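Long-range contact in glutaredoxin (Chlorella sorokiniana, PDB 4I2U), which binds glutathione and, as a thioredoxin-fold oxidoreductase, probably uses it to reduce disulfides in cell redox homeostasis: residues I76-I81 against M99-A103. Residues are numbered along the deposited sequence.
Sequences IDGQFI and MLRNA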
# COMPACT_ATOMS: atom_id res chain seq x y z
N ILE A 76 -2.51 -4.69 2.56
CA ILE A 76 -3.25 -4.62 3.81
C ILE A 76 -2.96 -5.90 4.58
O ILE A 76 -3.28 -7.00 4.12
CB ILE A 76 -4.77 -4.51 3.57
CG1 ILE A 76 -5.12 -3.36 2.62
CG2 ILE A 76 -5.49 -4.38 4.89
CD1 ILE A 76 -4.67 -1.98 3.08
N ASP A 77 -2.32 -5.77 5.72
CA ASP A 77 -1.92 -6.91 6.55
C ASP A 77 -1.15 -7.95 5.73
O ASP A 77 -1.31 -9.16 5.90
CB ASP A 77 -3.15 -7.54 7.21
CG ASP A 77 -2.86 -8.13 8.59
OD1 ASP A 77 -1.68 -8.11 9.02
OD2 ASP A 77 -3.82 -8.61 9.20
N GLY A 78 -0.29 -7.47 4.85
CA GLY A 78 0.54 -8.34 4.03
C GLY A 78 -0.07 -8.76 2.71
O GLY A 78 0.65 -9.31 1.86
N GLN A 79 -1.36 -8.50 2.50
CA GLN A 79 -2.05 -8.91 1.29
C GLN A 79 -2.01 -7.82 0.24
O GLN A 79 -2.54 -6.71 0.45
CB GLN A 79 -3.50 -9.26 1.61
CG GLN A 79 -4.25 -9.72 0.40
CD GLN A 79 -5.67 -10.11 0.69
OE1 GLN A 79 -6.18 -9.93 1.81
NE2 GLN A 79 -6.33 -10.69 -0.30
N PHE A 80 -1.42 -8.10 -0.92
CA PHE A 80 -1.46 -7.17 -2.04
C PHE A 80 -2.88 -6.99 -2.55
O PHE A 80 -3.56 -7.98 -2.86
CB PHE A 80 -0.57 -7.71 -3.16
CG PHE A 80 -0.64 -6.90 -4.41
CD1 PHE A 80 -0.20 -5.59 -4.42
CD2 PHE A 80 -1.11 -7.43 -5.59
CE1 PHE A 80 -0.26 -4.83 -5.56
CE2 PHE A 80 -1.15 -6.65 -6.75
CZ PHE A 80 -0.73 -5.36 -6.71
N ILE A 81 -3.35 -5.75 -2.61
CA ILE A 81 -4.71 -5.49 -3.06
C ILE A 81 -4.79 -4.75 -4.39
O ILE A 81 -5.88 -4.52 -4.91
CB ILE A 81 -5.56 -4.74 -2.01
CG1 ILE A 81 -5.02 -3.35 -1.72
CG2 ILE A 81 -5.67 -5.56 -0.73
CD1 ILE A 81 -6.02 -2.45 -0.98
N MET A 99 -11.45 -5.31 4.89
CA MET A 99 -10.07 -5.72 5.10
C MET A 99 -9.40 -4.98 6.24
O MET A 99 -8.65 -5.57 7.03
CB MET A 99 -9.25 -5.53 3.83
CG MET A 99 -9.64 -6.52 2.76
SD MET A 99 -8.59 -6.54 1.31
CE MET A 99 -9.07 -5.02 0.63
N LEU A 100 -9.66 -3.69 6.35
CA LEU A 100 -9.07 -2.89 7.42
C LEU A 100 -9.61 -3.30 8.79
O LEU A 100 -8.86 -3.38 9.76
CB LEU A 100 -9.30 -1.41 7.17
CG LEU A 100 -8.61 -0.79 5.96
CD1 LEU A 100 -9.08 0.62 5.78
CD2 LEU A 100 -7.10 -0.80 6.09
N ARG A 101 -10.90 -3.58 8.87
CA ARG A 101 -11.46 -4.06 10.12
C ARG A 101 -10.87 -5.43 10.47
O ARG A 101 -10.50 -5.68 11.62
CB ARG A 101 -12.98 -4.14 10.06
CG ARG A 101 -13.64 -2.77 10.08
CD ARG A 101 -15.15 -2.82 10.34
NE ARG A 101 -15.86 -3.42 9.23
CZ ARG A 101 -16.41 -2.76 8.20
NH1 ARG A 101 -16.39 -1.44 8.11
NH2 ARG A 101 -16.99 -3.46 7.25
N ASN A 102 -10.73 -6.31 9.49
CA ASN A 102 -10.17 -7.63 9.77
C ASN A 102 -8.72 -7.52 10.24
O ASN A 102 -8.25 -8.34 11.04
CB ASN A 102 -10.23 -8.52 8.53
CG ASN A 102 -11.64 -8.98 8.21
OD1 ASN A 102 -12.54 -8.87 9.04
ND2 ASN A 102 -11.83 -9.48 7.00
N ALA A 103 -8.01 -6.51 9.75
CA ALA A 103 -6.62 -6.29 10.10
C ALA A 103 -6.47 -5.62 11.46
O ALA A 103 -5.36 -5.49 11.97
CB ALA A 103 -5.93 -5.46 9.02
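Residues 76-79 form a type I' beta turn, the hairpin link between strands 73-76 and 79-82. Two backbone hydrogen bonds close it: Ile76 N to Gln79 O and Gln79 N to Ile76 O, both 2.9 Å. At the backbone angles of Gly78 a CB would clash with the preceding carbonyl, so the turn calls for glycine there. Residues 99-103 lie at the C-terminal end of helix 95-102, where Ala103 N bonds to Met99 O at 2.9 Å. The nearest CA atoms are those of Asp77 and Ala103, 5.9 Å apart.

No hydrogen bond joins the segments; the contact is mainly apolar. Ile76 is central. Its CG2 lies 4.1 Å from Met99 CB and 4.3 Å from Ala103 CB, while its CD1 reaches Leu100 CD2 at 4.0 Å. The Met99 side chain carries its sulfur to the next strand, where SD lies 3.7 Å from Ile81 CG2. At the turn, Asp77 OD2 sits 3.8 Å from Ala103 CB.

Lys16 lies beside this end of the contact. Its NZ hydrogen-bonds to Ala103 O and makes a long, weak ion pair with Asp77 OD2. Ile76 and Leu100 also touch Val17 of the adjoining strand 17-21, and Ile81 packs on Thr87 and Leu90 of helix 84-93. The C-terminal helix of this thioredoxin fold thus packs against the edge hairpin of the central sheet.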